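Local structure of Alr1010 protein (Nostoc, 3URG) at residues Tyr53-Asp58 with Thr129-Ala134; Trp136-Trp139 with Gly143-Phe146. The protein probably binds calcium, as a member of the CcbP family of calcium-binding proteins, and in this crystal holds a sodium ion. All coordinates share one frame; numbering follows the deposited sequence.

Contact 1 of 2, residues Tyr53-Asp58 with Thr129-Ala134; sequences YYYLDD and TQEAIA. With NA (sodium ion), chain C.
Y55 and L56, neighbours on helix 45-59, both close on A132 of helix 127-141, the one touching residue whose CB points toward the opposing helix. The Y55 ring swings out with CG anti to the backbone N (chi1 169°), which carries its far end across to the second helix: CE2 lies 3.9 Å from A132 CB, and the methyl meets the ring obliquely. The phenol oxygen passes over the same alanine, with Y55 OH 4.0 Å from A132 CA, and ends near the carboxylate of E131 without bonding to it. R33 and I38 of helix 28-39 also touch the Y55 ring, so a third helix borders this side. L56 reaches the alanine by a single branch. Its CD2 stands 3.9 Å from A132 O and slightly farther from the methyl, while M98 touches the same buried leucine from a loop. No hydrogen bond links the two segments; the small A132 lets two larger side chains close on the same methyl. One residue on, the backbone of D57 serves the sodium ion: its carbonyl O coordinates the metal at 2.5 Å, and L60 O supplies a second protein ligand, with three waters beside them. One water donates to D57 OD2 at 3.0 Å, so this carboxylate acts in the second shell; another donates to D58 O at 2.8 Å. The axes of the two segments run nearly antiparallel, at 157°, with a closest approach of 10.1 Å. This is a sparse, apolar antiparallel helix pair within the calcium-binding family region, set beside a sodium site formed by two backbone carbonyl oxygens and three waters at the C-terminal end of helix 45-59.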
loop_
_atom_site.group_PDB
_atom_site.type_symbol
_atom_site.label_atom_id
_atom_site.label_comp_id
_atom_site.label_asym_id
_atom_site.label_seq_id
_atom_site.Cartn_x
_atom_site.Cartn_y
_atom_site.Cartn_z
ATOM N N TYR A 53 2.679 -6.505 5.496
ATOM C CA TYR A 53 1.541 -5.968 6.237
ATOM C C TYR A 53 2.023 -5.242 7.493
ATOM O O TYR A 53 1.645 -4.095 7.746
ATOM C CB TYR A 53 0.547 -7.084 6.614
ATOM C CG TYR A 53 -0.716 -6.577 7.288
ATOM C CD1 TYR A 53 -1.833 -6.218 6.534
ATOM C CD2 TYR A 53 -0.791 -6.451 8.670
ATOM C CE1 TYR A 53 -2.997 -5.754 7.140
ATOM C CE2 TYR A 53 -1.960 -5.975 9.288
ATOM C CZ TYR A 53 -3.050 -5.636 8.515
ATOM O OH TYR A 53 -4.198 -5.178 9.117
ATOM N N TYR A 54 2.846 -5.924 8.284
ATOM C CA TYR A 54 3.424 -5.330 9.493
ATOM C C TYR A 54 4.339 -4.152 9.189
ATOM O O TYR A 54 4.356 -3.165 9.925
ATOM C CB TYR A 54 4.198 -6.378 10.314
ATOM C CG TYR A 54 3.297 -7.393 11.011
ATOM C CD1 TYR A 54 2.031 -7.034 11.451
ATOM C CD2 TYR A 54 3.726 -8.703 11.244
ATOM C CE1 TYR A 54 1.203 -7.946 12.090
ATOM C CE2 TYR A 54 2.904 -9.625 11.890
ATOM C CZ TYR A 54 1.646 -9.239 12.311
ATOM O OH TYR A 54 0.821 -10.141 12.952
ATOM N N TYR A 55 5.121 -4.248 8.123
ATOM C CA TYR A 55 5.995 -3.129 7.791
ATOM C C TYR A 55 5.163 -1.867 7.515
ATOM O O TYR A 55 5.416 -0.807 8.083
ATOM C CB TYR A 55 6.932 -3.457 6.621
ATOM C CG TYR A 55 7.682 -2.249 6.072
ATOM C CD1 TYR A 55 8.810 -1.736 6.716
ATOM C CD2 TYR A 55 7.264 -1.634 4.900
ATOM C CE1 TYR A 55 9.499 -0.635 6.198
ATOM C CE2 TYR A 55 7.943 -0.540 4.379
ATOM C CZ TYR A 55 9.051 -0.047 5.025
ATOM O OH TYR A 55 9.697 1.045 4.473
ATOM N N LEU A 56 4.164 -1.987 6.671
ATOM C CA LEU A 56 3.344 -0.868 6.300
ATOM C C LEU A 56 2.566 -0.315 7.483
ATOM O O LEU A 56 2.507 0.869 7.698
ATOM C CB LEU A 56 2.414 -1.261 5.175
ATOM C CG LEU A 56 3.031 -1.458 3.807
ATOM C CD1 LEU A 56 2.092 -2.010 2.859
ATOM C CD2 LEU A 56 3.633 -0.242 3.282
ATOM N N ASP A 57 2.036 -1.209 8.279
ATOM C CA ASP A 57 1.329 -0.828 9.487
ATOM C C ASP A 57 2.246 -0.084 10.433
ATOM O O ASP A 57 1.808 0.807 11.134
ATOM C CB ASP A 57 0.765 -2.037 10.219
ATOM C CG ASP A 57 -0.326 -1.656 11.212
ATOM O OD1 ASP A 57 -0.577 -2.438 12.155
ATOM O OD2 ASP A 57 -0.935 -0.577 11.046
ATOM N N ASP A 58 3.510 -0.477 10.477
ATOM C CA ASP A 58 4.474 0.168 11.356
ATOM C C ASP A 58 4.999 1.499 10.830
ATOM O O ASP A 58 5.301 2.395 11.609
ATOM C CB ASP A 58 5.660 -0.758 11.575
ATOM C CG ASP A 58 5.777 -1.205 13.004
ATOM O OD1 ASP A 58 6.267 -0.400 13.831
ATOM O OD2 ASP A 58 5.367 -2.349 13.297
ATOM N N THR A 129 6.363 8.007 5.592
ATOM C CA THR A 129 5.117 7.473 5.036
ATOM C C THR A 129 5.269 7.399 3.527
ATOM O O THR A 129 4.972 6.373 2.897
ATOM C CB THR A 129 3.903 8.383 5.395
ATOM O OG1 THR A 129 3.673 8.336 6.805
ATOM C CG2 THR A 129 2.641 7.934 4.682
ATOM N N GLN A 130 5.733 8.506 2.951
ATOM C CA GLN A 130 5.979 8.565 1.517
ATOM C C GLN A 130 6.929 7.444 1.070
ATOM O O GLN A 130 6.703 6.790 0.052
ATOM C CB GLN A 130 6.565 9.928 1.165
ATOM C CG GLN A 130 7.269 9.995 -0.171
ATOM C CD GLN A 130 8.309 11.106 -0.209
ATOM O OE1 GLN A 130 8.009 12.241 -0.586
ATOM N NE2 GLN A 130 9.541 10.784 0.193
ATOM N N GLU A 131 8.006 7.237 1.824
ATOM C CA GLU A 131 8.962 6.186 1.487
ATOM C C GLU A 131 8.327 4.789 1.462
ATOM O O GLU A 131 8.534 4.017 0.516
ATOM C CB GLU A 131 10.136 6.217 2.465
ATOM C CG GLU A 131 11.215 5.189 2.165
ATOM C CD GLU A 131 12.379 5.319 3.116
ATOM O OE1 GLU A 131 12.386 4.611 4.143
ATOM O OE2 GLU A 131 13.279 6.143 2.841
ATOM N N ALA A 132 7.554 4.467 2.498
ATOM C CA ALA A 132 6.917 3.149 2.592
ATOM C C ALA A 132 5.929 2.936 1.452
ATOM O O ALA A 132 5.852 1.864 0.872
ATOM C CB ALA A 132 6.223 2.977 3.934
ATOM N N ILE A 133 5.158 3.960 1.124
ATOM C CA ILE A 133 4.272 3.837 -0.027
ATOM C C ILE A 133 5.053 3.603 -1.324
ATOM O O ILE A 133 4.687 2.740 -2.126
ATOM C CB ILE A 133 3.363 5.069 -0.178
ATOM C CG1 ILE A 133 2.371 5.132 0.990
ATOM C CG2 ILE A 133 2.592 4.987 -1.489
ATOM C CD1 ILE A 133 1.500 6.405 0.979
ATOM N N ALA A 134 6.119 4.382 -1.527
ATOM C CA ALA A 134 6.996 4.213 -2.687
ATOM C C ALA A 134 7.638 2.818 -2.754
ATOM O O ALA A 134 7.846 2.274 -3.842
ATOM C CB ALA A 134 8.075 5.285 -2.688
HETATM NA NA NA C . 1.334 3.233 11.679
HETATM O O HOH W 1 -0.533 1.596 13.080
HETATM O O HOH W 2 3.433 3.520 13.433
HETATM O O HOH W 3 0.101 5.370 12.902
#

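Contact 2 of 2, residues Trp136-Trp139 with Gly143-Phe146; sequences WLYW and GYKF
Y144 lays its CB over the six-membered ring of W139, 3.6 Å from the centroid and 15° off the normal, a CH-pi contact on one indole face. The Y144 ring turns its edge to the same face in a T-shaped pair, planes at 72°. With CG anti to the backbone N (chi1 170°), W139 carries its indole alongside the returning tail. F146 meets W136 rim to rim, CZ against CH2 at 3.7 Å, and its CD1 lies obliquely 4.1 Å from W139 CZ2. The four rings form an aromatic cluster folding the tail back on helix 127-141. The turn is a Schellman motif: G143 takes a positive phi, and Y144 N donates to W139 O at 3.2 Å. A water accepts from W139 NE1 at 3.0 Å, in the indole plane, and sits over a face of the F146 ring. Losing the indole at W139 to an alanine is likely to leave the CB and ring edge of Y144 without the face they pack on, and the water with a weak bond from F146 N. Farther out, Y138 OH and Y144 OH both hydrogen-bond to E31 OE2, and W52 packs edge-to-face with W136 and W139.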
loop_
_atom_site.group_PDB
_atom_site.type_symbol
_atom_site.label_atom_id
_atom_site.label_comp_id
_atom_site.label_asym_id
_atom_site.label_seq_id
_atom_site.Cartn_x
_atom_site.Cartn_y
_atom_site.Cartn_z
ATOM N N TRP A 136 6.310 0.068 -1.647
ATOM C CA TRP A 136 5.254 -0.864 -2.044
ATOM C C TRP A 136 4.976 -0.725 -3.542
ATOM O O TRP A 136 4.893 -1.716 -4.261
ATOM C CB TRP A 136 3.977 -0.616 -1.218
ATOM C CG TRP A 136 2.787 -1.425 -1.678
ATOM C CD1 TRP A 136 1.592 -0.940 -2.120
ATOM C CD2 TRP A 136 2.691 -2.856 -1.751
ATOM N NE1 TRP A 136 0.754 -1.973 -2.454
ATOM C CE2 TRP A 136 1.403 -3.162 -2.241
ATOM C CE3 TRP A 136 3.568 -3.905 -1.453
ATOM C CZ2 TRP A 136 0.966 -4.474 -2.436
ATOM C CZ3 TRP A 136 3.123 -5.222 -1.644
ATOM C CH2 TRP A 136 1.841 -5.487 -2.137
ATOM N N LEU A 137 4.834 0.514 -4.012
ATOM C CA LEU A 137 4.679 0.766 -5.445
ATOM C C LEU A 137 5.847 0.188 -6.259
ATOM O O LEU A 137 5.656 -0.354 -7.353
ATOM C CB LEU A 137 4.532 2.269 -5.705
ATOM C CG LEU A 137 3.250 2.860 -5.109
ATOM C CD1 LEU A 137 3.159 4.375 -5.327
ATOM C CD2 LEU A 137 2.044 2.150 -5.706
ATOM N N TYR A 138 7.056 0.293 -5.714
ATOM C CA TYR A 138 8.226 -0.273 -6.372
ATOM C C TYR A 138 8.148 -1.800 -6.473
ATOM O O TYR A 138 8.406 -2.375 -7.527
ATOM C CB TYR A 138 9.503 0.149 -5.631
ATOM C CG TYR A 138 10.738 -0.613 -6.075
ATOM C CD1 TYR A 138 11.219 -1.684 -5.333
ATOM C CD2 TYR A 138 11.439 -0.239 -7.222
ATOM C CE1 TYR A 138 12.355 -2.393 -5.739
ATOM C CE2 TYR A 138 12.577 -0.934 -7.626
ATOM C CZ TYR A 138 13.025 -2.011 -6.884
ATOM O OH TYR A 138 14.158 -2.703 -7.287
ATOM N N TRP A 139 7.807 -2.448 -5.365
ATOM C CA TRP A 139 7.635 -3.898 -5.333
ATOM C C TRP A 139 6.686 -4.369 -6.448
ATOM O O TRP A 139 6.977 -5.335 -7.164
ATOM C CB TRP A 139 7.123 -4.297 -3.937
ATOM C CG TRP A 139 6.649 -5.719 -3.752
ATOM C CD1 TRP A 139 5.400 -6.200 -4.004
ATOM C CD2 TRP A 139 7.396 -6.812 -3.199
ATOM N NE1 TRP A 139 5.332 -7.535 -3.671
ATOM C CE2 TRP A 139 6.542 -7.928 -3.168
ATOM C CE3 TRP A 139 8.713 -6.957 -2.739
ATOM C CZ2 TRP A 139 6.961 -9.175 -2.708
ATOM C CZ3 TRP A 139 9.120 -8.192 -2.277
ATOM C CH2 TRP A 139 8.250 -9.282 -2.266
ATOM N N GLY A 143 7.172 -6.332 -10.461
ATOM C CA GLY A 143 6.499 -7.576 -10.775
ATOM C C GLY A 143 6.647 -8.614 -9.679
ATOM O O GLY A 143 6.362 -9.788 -9.888
ATOM N N TYR A 144 7.094 -8.192 -8.501
ATOM C CA TYR A 144 7.235 -9.126 -7.391
ATOM C C TYR A 144 5.857 -9.503 -6.862
ATOM O O TYR A 144 4.944 -8.689 -6.869
ATOM C CB TYR A 144 8.067 -8.523 -6.249
ATOM C CG TYR A 144 9.471 -8.101 -6.642
ATOM C CD1 TYR A 144 10.140 -8.725 -7.687
ATOM C CD2 TYR A 144 10.130 -7.085 -5.956
ATOM C CE1 TYR A 144 11.419 -8.343 -8.048
ATOM C CE2 TYR A 144 11.411 -6.693 -6.314
ATOM C CZ TYR A 144 12.047 -7.328 -7.360
ATOM O OH TYR A 144 13.322 -6.948 -7.718
ATOM N N LYS A 145 5.718 -10.731 -6.382
ATOM C CA LYS A 145 4.489 -11.119 -5.698
ATOM C C LYS A 145 4.808 -12.017 -4.516
ATOM O O LYS A 145 5.860 -12.650 -4.480
ATOM C CB LYS A 145 3.501 -11.792 -6.658
ATOM C CG LYS A 145 4.146 -12.522 -7.808
ATOM C CD LYS A 145 3.118 -12.881 -8.878
ATOM C CE LYS A 145 3.758 -13.655 -10.029
ATOM N NZ LYS A 145 2.768 -14.000 -11.091
ATOM N N PHE A 146 3.906 -12.054 -3.541
ATOM C CA PHE A 146 4.164 -12.783 -2.309
ATOM C C PHE A 146 4.521 -14.244 -2.606
ATOM O O PHE A 146 3.812 -14.888 -3.370
ATOM C CB PHE A 146 2.947 -12.701 -1.395
ATOM C CG PHE A 146 2.567 -11.286 -1.018
ATOM C CD1 PHE A 146 3.546 -10.349 -0.703
ATOM C CD2 PHE A 146 1.240 -10.900 -0.971
ATOM C CE1 PHE A 146 3.198 -9.043 -0.355
ATOM C CE2 PHE A 146 0.884 -9.589 -0.616
ATOM C CZ PHE A 146 1.870 -8.666 -0.314
HETATM O O HOH W 4 2.655 -8.900 -3.797
#

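How the contacts relate
Contact 1 closes before contact 2 opens, and the two are in series along helix 127-141: residues 129-134 serve the first, 136-139 the second. Their centres lie about 13 Å apart, and the segments adjoin in sequence without other touch. Contact 1 joins this helix to helix 45-59 across 70 intervening residues, half of them in strands of the antiparallel sheet; contact 2 is local, bringing the last residues of the chain back on the helix they follow. Helix 45-59 also borders contact 2 through W52. One helix thus ties the sodium-binding region at one end to the C-terminal tail at the other, with helix 28-39 flanking both.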